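Local structure of ABC transporter substrate-binding protein (Bradyrhizobium japonicum, 4I1D) at residues 88-91 and 92-96; 174-177 and 178-181; 13-16 and 17-20; 155-158 and 159-162. The protein probably serves as the periplasmic solute-binding component of an ABC transporter, in a family generally assigned to polyamine binding, and here holds D-malate. One frame throughout, in Å; residues are numbered along the deposited sequence.

All four contacts are local, each joining neighbouring parts of one continuous run of chain. Contact 3 is the one within a regular helix: its polar side chains are partly buried against the strands around helix 12-30, near the bound malate. Contact 2 is also partly buried, but at the C-terminal end of helix 166-176, where isoleucines face inward and charges meet a second subunit. Contacts 1 and 4 are turns on the surface. An arginine binding carbonyl oxygens dominates 88-96, whereas 155-162 relies on one backbone bond and aliphatic packing. Contact 4 precedes helix 166-176 and contact 2 closes it, their centres about 22 Å apart; contacts 1 and 2 lie on opposite sides of the chain's centre.

Contact 1: 88-91 and 92-96; sequences AAMP and EAYRS. With SO4 (sulfate ion), chain F.
The carbonyl oxygen of Met90 is gripped by the side chain of Arg95, which curls back over the turn between them. NH1 of Arg95 gives the main bond to Met90 O, at 3.1 Å, approaching almost in line with the C=O bond; NE adds a weak one at 3.3 Å. The same NH1 also makes a weak bond to Ala88 O, so the guanidinium gathers carbonyls left where helix 85-88 ends. CG of Arg95 stands between the backbone N and the carbonyl carbon (chi1 38°), which swings the extended chain round to the carbonyls. The guanidinium then lies with one face over Glu92 CA, 3.9 Å from its plane, while NH2 forms a salt bridge to Glu92 OE2 at 3.6 Å. Arginine suits the place because its flat, many-handed cation can meet carbonyls, carboxylate and the Phe81 ring, its cation-pi partner, together.

Within the turn itself, Tyr94 N bonds to Pro91 O at 2.9 Å, its donor standing above the carbonyl plane. Pro91 CB meets the edge of the Tyr94 ring at CD2 (3.6 Å), and CE of the selenomethionine Met90, whose chain crosses Tyr94 at about a right angle, touches Tyr94 CB at 3.5 Å. A sulfate, probably from the crystallisation liquor, accepts from Glu92 N at the start of the turn. Pro91 to Tyr94 form a type I beta turn, which coincides with the short 3-10 segment 92-94, on the way from helix 85-88 to strand 100-112.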
ATOM      1  N   ALA A  88     -38.874  18.590  32.555  1.00 64.74           N
ATOM      2  CA  ALA A  88     -38.804  19.944  33.097  1.00 69.69           C
ATOM      3  C   ALA A  88     -38.686  19.930  34.617  1.00 67.87           C
ATOM      4  O   ALA A  88     -38.045  20.805  35.204  1.00 70.52           O
ATOM      5  CB  ALA A  88     -40.024  20.755  32.668  1.00 67.55           C
ATOM      6  N   ALA A  89     -39.304  18.940  35.254  1.00 64.37           N
ATOM      7  CA  ALA A  89     -39.287  18.853  36.715  1.00 67.39           C
ATOM      8  C   ALA A  89     -37.943  18.362  37.265  1.00 67.40           C
ATOM      9  O   ALA A  89     -37.670  18.502  38.458  1.00 72.19           O
ATOM     10  CB  ALA A  89     -40.428  17.971  37.214  1.00 70.21           C
HETATM   11  N   MSE A  90     -37.112  17.787  36.398  1.00 55.95           N
HETATM   12  CA  MSE A  90     -35.777  17.346  36.801  1.00 62.85           C
HETATM   13  C   MSE A  90     -34.835  18.539  36.969  1.00 65.65           C
HETATM   14  O   MSE A  90     -35.013  19.568  36.314  1.00 68.23           O
HETATM   15  CB  MSE A  90     -35.208  16.350  35.785  1.00 56.60           C
HETATM   16  CG  MSE A  90     -35.922  15.006  35.808  1.00 63.87           C
HETATM   17 SE   MSE A  90     -35.518  13.855  34.279  0.74 67.67          SE
HETATM   18  CE  MSE A  90     -33.580  13.879  34.371  1.00 59.91           C
ATOM     19  N   PRO A  91     -33.838  18.412  37.860  1.00 64.85           N
ATOM     20  CA  PRO A  91     -32.862  19.496  38.028  1.00 72.40           C
ATOM     21  C   PRO A  91     -32.141  19.784  36.714  1.00 75.86           C
ATOM     22  O   PRO A  91     -31.986  18.882  35.887  1.00 73.34           O
ATOM     23  CB  PRO A  91     -31.886  18.934  39.066  1.00 71.10           C
ATOM     24  CG  PRO A  91     -32.690  17.946  39.829  1.00 69.64           C
ATOM     25  CD  PRO A  91     -33.612  17.317  38.816  1.00 64.15           C
ATOM     26  N   GLU A  92     -31.714  21.029  36.532  1.00 75.08           N
ATOM     27  CA  GLU A  92     -31.127  21.464  35.274  1.00 76.60           C
ATOM     28  C   GLU A  92     -29.820  20.745  34.963  1.00 71.47           C
ATOM     29  O   GLU A  92     -29.433  20.614  33.803  1.00 73.77           O
ATOM     30  CB  GLU A  92     -30.939  22.985  35.266  1.00 88.10           C
ATOM     31  CG  GLU A  92     -32.252  23.743  35.439  1.00103.06           C
ATOM     32  CD  GLU A  92     -32.305  25.041  34.653  1.00110.68           C
ATOM     33  OE1 GLU A  92     -31.282  25.761  34.631  1.00111.71           O
ATOM     34  OE2 GLU A  92     -33.370  25.336  34.058  1.00110.89           O
ATOM     35  N   ALA A  93     -29.145  20.267  35.999  1.00 64.63           N
ATOM     36  CA  ALA A  93     -27.902  19.539  35.795  1.00 59.48           C
ATOM     37  C   ALA A  93     -28.135  18.141  35.197  1.00 59.08           C
ATOM     38  O   ALA A  93     -27.181  17.459  34.817  1.00 61.16           O
ATOM     39  CB  ALA A  93     -27.137  19.437  37.094  1.00 57.72           C
ATOM     40  N   TYR A  94     -29.395  17.721  35.115  1.00 51.71           N
ATOM     41  CA  TYR A  94     -29.733  16.392  34.590  1.00 57.92           C
ATOM     42  C   TYR A  94     -30.242  16.427  33.151  1.00 58.44           C
ATOM     43  O   TYR A  94     -30.611  15.400  32.592  1.00 60.78           O
ATOM     44  CB  TYR A  94     -30.767  15.697  35.477  1.00 52.68           C
ATOM     45  CG  TYR A  94     -30.227  15.182  36.798  1.00 66.59           C
ATOM     46  CD1 TYR A  94     -29.842  13.854  36.943  1.00 67.26           C
ATOM     47  CD2 TYR A  94     -30.117  16.017  37.903  1.00 68.13           C
ATOM     48  CE1 TYR A  94     -29.357  13.375  38.150  1.00 62.54           C
ATOM     49  CE2 TYR A  94     -29.633  15.544  39.117  1.00 65.94           C
ATOM     50  CZ  TYR A  94     -29.261  14.222  39.231  1.00 63.38           C
ATOM     51  OH  TYR A  94     -28.786  13.743  40.432  1.00 68.44           O
ATOM     52  N   ARG A  95     -30.273  17.611  32.556  1.00 58.19           N
ATOM     53  CA  ARG A  95     -30.686  17.745  31.168  1.00 56.96           C
ATOM     54  C   ARG A  95     -29.810  18.740  30.437  1.00 66.02           C
ATOM     55  O   ARG A  95     -28.980  19.422  31.043  1.00 69.14           O
ATOM     56  CB  ARG A  95     -32.155  18.157  31.062  1.00 56.82           C
ATOM     57  CG  ARG A  95     -32.604  19.145  32.099  1.00 58.09           C
ATOM     58  CD  ARG A  95     -34.079  19.454  31.931  1.00 63.30           C
ATOM     59  NE  ARG A  95     -34.617  20.139  33.100  1.00 68.64           N
ATOM     60  CZ  ARG A  95     -34.532  21.448  33.297  1.00 72.24           C
ATOM     61  NH1 ARG A  95     -35.049  21.987  34.391  1.00 78.94           N
ATOM     62  NH2 ARG A  95     -33.930  22.216  32.402  1.00 73.59           N
ATOM     63  N   SER A  96     -29.985  18.799  29.124  1.00 59.28           N
ATOM     64  CA  SER A  96     -29.255  19.745  28.303  1.00 58.11           C
ATOM     65  C   SER A  96     -30.309  20.329  27.397  1.00 52.96           C
ATOM     66  O   SER A  96     -31.464  19.935  27.486  1.00 54.18           O
ATOM     67  CB  SER A  96     -28.175  19.031  27.485  1.00 58.27           C
ATOM     68  OG  SER A  96     -28.722  18.497  26.288  1.00 61.13           O
TER
HETATM   69  S   SO4 F 402     -32.255  23.249  39.428  0.93103.44           S
HETATM   70  O1  SO4 F 402     -32.350  22.565  40.718  0.93 93.96           O
HETATM   71  O2  SO4 F 402     -33.468  23.001  38.645  0.93 92.72           O
HETATM   72  O3  SO4 F 402     -32.111  24.688  39.630  0.93108.21           O
HETATM   73  O4  SO4 F 402     -31.080  22.755  38.711  0.93108.87           O

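Contact 2: 174-177 and 178-181; sequences EEIK and PHIT. With SO4 (sulfate ion), chain E.
Ile176 and Ile180 form the buried apolar side of this helix end, their chains crossing at about a right angle with CG1 of Ile176 4.0 Å from CD1 of Ile180. These branched aliphatic residues suit a face turned towards Val130 and Leu139. With CG1 anti to the carbonyl carbon (chi1 -61°), Ile180 keeps that branch beside the Ile176 and Lys177 carbonyls. Shortening Ile180 to an alanine is likely to strip Ile176 CG1 of the methyl that meets it and open a gap against Leu139. The tight packing is nearer the backbone: His179 N bonds to Ile176 O at 2.7 Å and Ile180 N to Lys177 O at 3.1 Å, the narrower three-residue spacing of a 3-10 turn. Pro178 has no N-H for Glu174 O, and its CD sits 3.6 Å from that oxygen; CD also presses on Lys177 CB at 3.4 Å, closer than usual for carbons.

The solvent side is looser, with Glu175 exposed. Lys177 stands at the subunit interface: NZ makes a long salt bridge to Glu174 OE2 at 3.8 Å, bonds to Phe321 O, and has its stronger partner in Asp167 of the second subunit. Thr181 OG1 donates to a sulfate, probably from the crystallisation liquor.

The stretch thus turns helix 166-176 into strand 182-184: Ile180 packs on strand 137-140, which runs parallel to 182-184, while Pro178 rests on Leu164 of the second subunit.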
ATOM      1  N   GLU A 174       1.526   5.351  30.765  1.00 52.68           N
ATOM      2  CA  GLU A 174       2.745   4.791  30.201  1.00 58.16           C
ATOM      3  C   GLU A 174       3.433   3.924  31.241  1.00 56.89           C
ATOM      4  O   GLU A 174       3.939   2.852  30.926  1.00 58.97           O
ATOM      5  CB  GLU A 174       3.695   5.899  29.732  1.00 64.42           C
ATOM      6  CG  GLU A 174       3.682   6.108  28.225  1.00 85.04           C
ATOM      7  CD  GLU A 174       4.106   4.859  27.455  1.00 89.82           C
ATOM      8  OE1 GLU A 174       4.890   4.049  27.997  1.00 81.88           O
ATOM      9  OE2 GLU A 174       3.652   4.687  26.306  1.00 94.58           O
ATOM     10  N   GLU A 175       3.432   4.387  32.485  1.00 53.98           N
ATOM     11  CA  GLU A 175       4.039   3.634  33.574  1.00 52.24           C
ATOM     12  C   GLU A 175       3.405   2.240  33.760  1.00 53.65           C
ATOM     13  O   GLU A 175       4.113   1.263  33.988  1.00 55.30           O
ATOM     14  CB  GLU A 175       3.993   4.440  34.879  1.00 58.36           C
ATOM     15  CG  GLU A 175       4.379   3.629  36.117  1.00 77.94           C
ATOM     16  CD  GLU A 175       4.173   4.378  37.431  1.00 85.62           C
ATOM     17  OE1 GLU A 175       3.740   5.554  37.404  1.00 77.30           O
ATOM     18  OE2 GLU A 175       4.452   3.777  38.495  1.00 91.31           O
ATOM     19  N   ILE A 176       2.086   2.139  33.639  1.00 46.88           N
ATOM     20  CA  ILE A 176       1.389   0.893  33.978  1.00 46.47           C
ATOM     21  C   ILE A 176       1.364  -0.074  32.793  1.00 47.11           C
ATOM     22  O   ILE A 176       1.209  -1.286  32.957  1.00 46.24           O
ATOM     23  CB  ILE A 176      -0.076   1.168  34.417  1.00 48.99           C
ATOM     24  CG1 ILE A 176      -0.651   0.003  35.238  1.00 46.20           C
ATOM     25  CG2 ILE A 176      -0.969   1.399  33.192  1.00 47.98           C
ATOM     26  CD1 ILE A 176       0.277  -0.539  36.316  1.00 49.72           C
ATOM     27  N   LYS A 177       1.521   0.484  31.599  1.00 46.78           N
ATOM     28  CA  LYS A 177       1.311  -0.236  30.343  1.00 46.60           C
ATOM     29  C   LYS A 177       1.950  -1.648  30.267  1.00 53.64           C
ATOM     30  O   LYS A 177       1.313  -2.597  29.801  1.00 52.71           O
ATOM     31  CB  LYS A 177       1.791   0.644  29.188  1.00 47.34           C
ATOM     32  CG  LYS A 177       1.264   0.279  27.831  1.00 49.24           C
ATOM     33  CD  LYS A 177       1.744   1.294  26.817  1.00 56.56           C
ATOM     34  CE  LYS A 177       0.882   1.270  25.559  1.00 61.67           C
ATOM     35  NZ  LYS A 177       1.408   2.214  24.539  1.00 68.45           N
ATOM     36  N   PRO A 178       3.207  -1.792  30.721  1.00 43.86           N
ATOM     37  CA  PRO A 178       3.842  -3.120  30.649  1.00 48.38           C
ATOM     38  C   PRO A 178       3.163  -4.140  31.563  1.00 55.05           C
ATOM     39  O   PRO A 178       3.374  -5.353  31.413  1.00 47.51           O
ATOM     40  CB  PRO A 178       5.280  -2.856  31.134  1.00 50.17           C
ATOM     41  CG  PRO A 178       5.510  -1.403  30.884  1.00 48.69           C
ATOM     42  CD  PRO A 178       4.162  -0.744  31.128  1.00 44.60           C
ATOM     43  N   HIS A 179       2.344  -3.647  32.492  1.00 45.38           N
ATOM     44  CA  HIS A 179       1.694  -4.516  33.460  1.00 47.60           C
ATOM     45  C   HIS A 179       0.247  -4.798  33.079  1.00 53.83           C
ATOM     46  O   HIS A 179      -0.467  -5.505  33.791  1.00 47.34           O
ATOM     47  CB  HIS A 179       1.789  -3.910  34.854  1.00 53.46           C
ATOM     48  CG  HIS A 179       3.199  -3.724  35.321  1.00 50.59           C
ATOM     49  ND1 HIS A 179       3.973  -4.770  35.769  1.00 55.45           N
ATOM     50  CD2 HIS A 179       3.984  -2.620  35.372  1.00 56.08           C
ATOM     51  CE1 HIS A 179       5.171  -4.316  36.105  1.00 63.15           C
ATOM     52  NE2 HIS A 179       5.204  -3.015  35.872  1.00 61.07           N
ATOM     53  N   ILE A 180      -0.176  -4.252  31.943  1.00 46.02           N
ATOM     54  CA  ILE A 180      -1.510  -4.526  31.454  1.00 46.54           C
ATOM     55  C   ILE A 180      -1.467  -5.784  30.591  1.00 57.44           C
ATOM     56  O   ILE A 180      -0.751  -5.857  29.587  1.00 54.68           O
ATOM     57  CB  ILE A 180      -2.087  -3.345  30.672  1.00 41.71           C
ATOM     58  CG1 ILE A 180      -2.189  -2.111  31.579  1.00 40.42           C
ATOM     59  CG2 ILE A 180      -3.433  -3.714  30.078  1.00 43.25           C
ATOM     60  CD1 ILE A 180      -2.839  -2.371  32.931  1.00 42.12           C
ATOM     61  N   THR A 181      -2.228  -6.782  31.023  1.00 52.97           N
ATOM     62  CA  THR A 181      -2.304  -8.064  30.351  1.00 46.89           C
ATOM     63  C   THR A 181      -3.097  -7.925  29.060  1.00 50.50           C
ATOM     64  O   THR A 181      -2.701  -8.444  28.014  1.00 49.24           O
ATOM     65  CB  THR A 181      -2.998  -9.067  31.264  1.00 49.11           C
ATOM     66  OG1 THR A 181      -2.302  -9.107  32.518  1.00 49.44           O
ATOM     67  CG2 THR A 181      -3.031 -10.445  30.631  1.00 48.60           C
TER
HETATM   68  S   SO4 E 401       1.483  -9.623  32.258  0.99111.82           S
HETATM   69  O1  SO4 E 401       0.236 -10.219  31.776  0.99103.72           O
HETATM   70  O2  SO4 E 401       1.866  -8.496  31.405  0.99102.12           O
HETATM   71  O3  SO4 E 401       1.316  -9.143  33.633  0.99110.66           O
HETATM   72  O4  SO4 E 401       2.518 -10.655  32.227  0.99110.81           O

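Contact 3: 13-16 and 17-20; sequences AYQA and AQTV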
ATOM      1  N   ALA A  13     -28.516  -7.240  27.738  1.00 44.21           N
ATOM      2  CA  ALA A  13     -29.285  -7.248  28.985  1.00 41.00           C
ATOM      3  C   ALA A  13     -29.837  -5.857  29.274  1.00 52.64           C
ATOM      4  O   ALA A  13     -30.972  -5.705  29.738  1.00 45.78           O
ATOM      5  CB  ALA A  13     -28.438  -7.733  30.141  1.00 43.01           C
ATOM      6  N   TYR A  14     -29.020  -4.846  28.992  1.00 50.36           N
ATOM      7  CA  TYR A  14     -29.405  -3.451  29.200  1.00 48.67           C
ATOM      8  C   TYR A  14     -30.690  -3.075  28.454  1.00 49.45           C
ATOM      9  O   TYR A  14     -31.627  -2.566  29.061  1.00 51.59           O
ATOM     10  CB  TYR A  14     -28.250  -2.520  28.819  1.00 38.71           C
ATOM     11  CG  TYR A  14     -28.577  -1.039  28.812  1.00 51.66           C
ATOM     12  CD1 TYR A  14     -29.263  -0.441  29.864  1.00 54.89           C
ATOM     13  CD2 TYR A  14     -28.170  -0.234  27.756  1.00 47.54           C
ATOM     14  CE1 TYR A  14     -29.545   0.916  29.848  1.00 59.01           C
ATOM     15  CE2 TYR A  14     -28.436   1.111  27.735  1.00 47.56           C
ATOM     16  CZ  TYR A  14     -29.127   1.690  28.773  1.00 57.20           C
ATOM     17  OH  TYR A  14     -29.400   3.047  28.720  1.00 53.73           O
ATOM     18  N   GLN A  15     -30.751  -3.326  27.148  1.00 48.50           N
ATOM     19  CA  GLN A  15     -31.955  -2.961  26.391  1.00 45.72           C
ATOM     20  C   GLN A  15     -33.152  -3.835  26.774  1.00 48.24           C
ATOM     21  O   GLN A  15     -34.299  -3.393  26.709  1.00 47.76           O
ATOM     22  CB  GLN A  15     -31.709  -3.008  24.878  1.00 46.33           C
ATOM     23  CG  GLN A  15     -32.826  -2.384  24.039  1.00 47.15           C
ATOM     24  CD  GLN A  15     -32.342  -1.879  22.673  1.00 50.85           C
ATOM     25  OE1 GLN A  15     -31.158  -1.602  22.481  1.00 45.35           O
ATOM     26  NE2 GLN A  15     -33.265  -1.753  21.727  1.00 47.91           N
ATOM     27  N   ALA A  16     -32.900  -5.084  27.160  1.00 48.75           N
ATOM     28  CA  ALA A  16     -34.013  -5.938  27.577  1.00 53.86           C
ATOM     29  C   ALA A  16     -34.633  -5.373  28.863  1.00 52.65           C
ATOM     30  O   ALA A  16     -35.849  -5.402  29.054  1.00 46.89           O
ATOM     31  CB  ALA A  16     -33.555  -7.371  27.786  1.00 52.11           C
ATOM     32  N   ALA A  17     -33.782  -4.850  29.738  1.00 49.41           N
ATOM     33  CA  ALA A  17     -34.239  -4.293  31.008  1.00 49.90           C
ATOM     34  C   ALA A  17     -35.046  -3.023  30.771  1.00 50.28           C
ATOM     35  O   ALA A  17     -36.037  -2.779  31.455  1.00 52.43           O
ATOM     36  CB  ALA A  17     -33.057  -4.009  31.918  1.00 49.05           C
ATOM     37  N   GLN A  18     -34.606  -2.220  29.802  1.00 42.47           N
ATOM     38  CA  GLN A  18     -35.308  -1.002  29.423  1.00 45.16           C
ATOM     39  C   GLN A  18     -36.692  -1.334  28.920  1.00 47.41           C
ATOM     40  O   GLN A  18     -37.651  -0.590  29.141  1.00 46.78           O
ATOM     41  CB  GLN A  18     -34.567  -0.284  28.297  1.00 42.23           C
ATOM     42  CG  GLN A  18     -33.237   0.326  28.687  1.00 41.98           C
ATOM     43  CD  GLN A  18     -32.566   0.922  27.475  1.00 48.57           C
ATOM     44  OE1 GLN A  18     -33.144   1.776  26.818  1.00 49.10           O
ATOM     45  NE2 GLN A  18     -31.367   0.436  27.139  1.00 48.09           N
ATOM     46  N   THR A  19     -36.776  -2.447  28.206  1.00 43.64           N
ATOM     47  CA  THR A  19     -38.021  -2.861  27.591  1.00 46.31           C
ATOM     48  C   THR A  19     -39.043  -3.183  28.671  1.00 51.92           C
ATOM     49  O   THR A  19     -40.177  -2.704  28.624  1.00 56.61           O
ATOM     50  CB  THR A  19     -37.795  -4.066  26.658  1.00 49.67           C
ATOM     51  OG1 THR A  19     -37.027  -3.641  25.523  1.00 48.25           O
ATOM     52  CG2 THR A  19     -39.128  -4.666  26.185  1.00 48.25           C
ATOM     53  N   VAL A  20     -38.637  -3.980  29.653  1.00 50.26           N
ATOM     54  CA  VAL A  20     -39.538  -4.362  30.729  1.00 52.67           C
ATOM     55  C   VAL A  20     -39.955  -3.155  31.566  1.00 58.53           C
ATOM     56  O   VAL A  20     -41.138  -2.948  31.834  1.00 62.54           O
ATOM     57  CB  VAL A  20     -38.893  -5.388  31.651  1.00 61.83           C
ATOM     58  CG1 VAL A  20     -39.818  -5.688  32.817  1.00 69.27           C
ATOM     59  CG2 VAL A  20     -38.585  -6.655  30.878  1.00 71.90           C
TER
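The amide of Gln18 lies over one face of the Tyr14 ring, NE2 standing 2.9 Å above the plane over its centre. Ring and amide planes are 40° apart, so the nitrogen end dips towards the ring while CD stays farther off, 3.8 Å from Tyr14 CZ. Two torsions bring them together across one turn of helix: the Tyr14 ring is carried opposite the backbone N (chi1 172°), whereas Gln18 CG is anti to the carbonyl carbon (chi1 -69°) and its chain then runs straight beyond CG. Glutamine suits this buried place because its ends have separate partners, NE2 giving to Ser9 OG and OE1 paired with Tyr102 OH; both fix the rotation of the amide. Tyr14 OH is paired with Asp61.

Farther along, Thr19 grips Gln15 O twice. Its OG1 and its N each lie 3.0 Å from that oxygen and come from opposite faces of the carbonyl plane, an extra side-chain bond added to the ordinary helical one. The Gln15 amide reaches Gln36, whose side chain also meets Thr19 OG1. The small Ala17 fits where the helix nears His264 and Ile265.

These residues form the opening turns of helix 12-30 in the beta-alpha-beta unit with strands 4-9 and 33-38, a building block of the periplasmic-binding-protein fold. The bound malate is near, about 7 Å from the Tyr14 side chain.

Contact 4: 155-158 and 159-162; sequences GVAP and DKLY
Lys160 N bonds back to Ala157 O at 2.8 Å, closing a type I beta turn whose corners are Pro158 (phi -48°) and Asp159. The turn follows directly on a Schellman motif that ends helix 146-153, in which Gly155, at positive phi, is the C-prime residue; a side chain there would run into the preceding carbonyl. Proline suits the first corner, since its ring holds phi near the value required and that position needs no N-H for the turn bond.

Leu161 is the buried side chain. Its CD2 meets Val156 CG1 at 3.7 Å, the two chains crossing at a slant, and its CD1 approaches Pro158 O at 3.4 Å, so the two methyls reach different parts of the preceding segment, one the valine side chain and the other a backbone oxygen. Val156 presents CG1 by holding it anti to the backbone N (chi1 178°). Leu161 also packs on Leu151 and on Ala299, so the loop lies against helix 146-153 and strand 299-300. Were Leu161 cut back to an alanine, Val156 CG1 would probably lose the methyl it rests on and a gap would open beside Leu151.

The outer side is polar, as befits a surface turn: Lys160 leads its amine away, although its CG still passes 4.1 Å from Ala157 CB. On Asp159, CG sits between the backbone N and the carbonyl carbon (chi1 61°), which carries OD1 back over the turn to 3.6 Å from Ala157 CB.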
ATOM      1  N   GLY A 155      -2.936  10.320  42.519  1.00 64.62           N
ATOM      2  CA  GLY A 155      -3.260  11.007  43.758  1.00 66.11           C
ATOM      3  C   GLY A 155      -4.270  12.136  43.665  1.00 62.57           C
ATOM      4  O   GLY A 155      -4.578  12.784  44.666  1.00 65.31           O
ATOM      5  N   VAL A 156      -4.786  12.380  42.467  1.00 59.24           N
ATOM      6  CA  VAL A 156      -5.763  13.446  42.262  1.00 55.41           C
ATOM      7  C   VAL A 156      -7.127  13.025  42.819  1.00 59.53           C
ATOM      8  O   VAL A 156      -7.597  11.916  42.556  1.00 62.62           O
ATOM      9  CB  VAL A 156      -5.894  13.794  40.760  1.00 51.47           C
ATOM     10  CG1 VAL A 156      -6.937  14.876  40.547  1.00 50.33           C
ATOM     11  CG2 VAL A 156      -4.555  14.235  40.203  1.00 54.87           C
ATOM     12  N   ALA A 157      -7.749  13.910  43.593  1.00 55.45           N
ATOM     13  CA  ALA A 157      -9.043  13.632  44.211  1.00 56.21           C
ATOM     14  C   ALA A 157     -10.154  13.583  43.168  1.00 59.13           C
ATOM     15  O   ALA A 157     -10.186  14.417  42.267  1.00 66.23           O
ATOM     16  CB  ALA A 157      -9.363  14.679  45.266  1.00 55.67           C
ATOM     17  N   PRO A 158     -11.077  12.610  43.299  1.00 59.04           N
ATOM     18  CA  PRO A 158     -12.160  12.406  42.332  1.00 62.97           C
ATOM     19  C   PRO A 158     -12.904  13.691  41.965  1.00 60.56           C
ATOM     20  O   PRO A 158     -13.330  13.848  40.821  1.00 64.31           O
ATOM     21  CB  PRO A 158     -13.100  11.436  43.063  1.00 59.00           C
ATOM     22  CG  PRO A 158     -12.209  10.640  43.918  1.00 52.18           C
ATOM     23  CD  PRO A 158     -11.133  11.617  44.389  1.00 58.42           C
ATOM     24  N   ASP A 159     -13.061  14.598  42.919  1.00 59.08           N
ATOM     25  CA  ASP A 159     -13.837  15.807  42.657  1.00 69.03           C
ATOM     26  C   ASP A 159     -12.960  16.994  42.240  1.00 72.92           C
ATOM     27  O   ASP A 159     -13.439  18.120  42.141  1.00 80.17           O
ATOM     28  CB  ASP A 159     -14.700  16.166  43.868  1.00 78.68           C
ATOM     29  CG  ASP A 159     -13.874  16.438  45.111  1.00 93.25           C
ATOM     30  OD1 ASP A 159     -12.704  15.997  45.158  1.00 93.32           O
ATOM     31  OD2 ASP A 159     -14.397  17.089  46.042  1.00100.21           O
ATOM     32  N   LYS A 160     -11.681  16.736  41.981  1.00 62.67           N
ATOM     33  CA  LYS A 160     -10.774  17.783  41.518  1.00 60.09           C
ATOM     34  C   LYS A 160     -10.151  17.467  40.151  1.00 58.61           C
ATOM     35  O   LYS A 160      -9.144  18.056  39.772  1.00 59.90           O
ATOM     36  CB  LYS A 160      -9.659  17.997  42.543  1.00 60.51           C
ATOM     37  CG  LYS A 160     -10.133  18.454  43.917  1.00 74.97           C
ATOM     38  CD  LYS A 160     -10.580  19.913  43.911  1.00 87.74           C
ATOM     39  CE  LYS A 160     -10.768  20.438  45.332  1.00 94.06           C
ATOM     40  NZ  LYS A 160     -11.058  21.898  45.371  1.00 98.81           N
ATOM     41  N   LEU A 161     -10.753  16.545  39.411  1.00 53.51           N
ATOM     42  CA  LEU A 161     -10.168  16.074  38.160  1.00 54.60           C
ATOM     43  C   LEU A 161     -10.192  17.078  37.007  1.00 54.94           C
ATOM     44  O   LEU A 161      -9.213  17.208  36.274  1.00 58.98           O
ATOM     45  CB  LEU A 161     -10.853  14.780  37.717  1.00 55.95           C
ATOM     46  CG  LEU A 161     -10.443  13.553  38.523  1.00 50.69           C
ATOM     47  CD1 LEU A 161     -11.443  12.445  38.340  1.00 44.94           C
ATOM     48  CD2 LEU A 161      -9.061  13.115  38.094  1.00 54.35           C
ATOM     49  N   TYR A 162     -11.315  17.766  36.830  1.00 57.02           N
ATOM     50  CA  TYR A 162     -11.524  18.582  35.634  1.00 56.01           C
ATOM     51  C   TYR A 162     -11.111  20.043  35.836  1.00 57.89           C
ATOM     52  O   TYR A 162     -11.263  20.591  36.924  1.00 64.68           O
ATOM     53  CB  TYR A 162     -12.985  18.465  35.160  1.00 55.44           C
ATOM     54  CG  TYR A 162     -13.387  17.047  34.803  1.00 51.90           C
ATOM     55  CD1 TYR A 162     -13.069  16.505  33.564  1.00 52.00           C
ATOM     56  CD2 TYR A 162     -14.075  16.247  35.707  1.00 51.76           C
ATOM     57  CE1 TYR A 162     -13.424  15.207  33.229  1.00 54.35           C
ATOM     58  CE2 TYR A 162     -14.440  14.936  35.382  1.00 45.28           C
ATOM     59  CZ  TYR A 162     -14.110  14.424  34.144  1.00 49.35           C
ATOM     60  OH  TYR A 162     -14.467  13.134  33.811  1.00 49.85           O
TER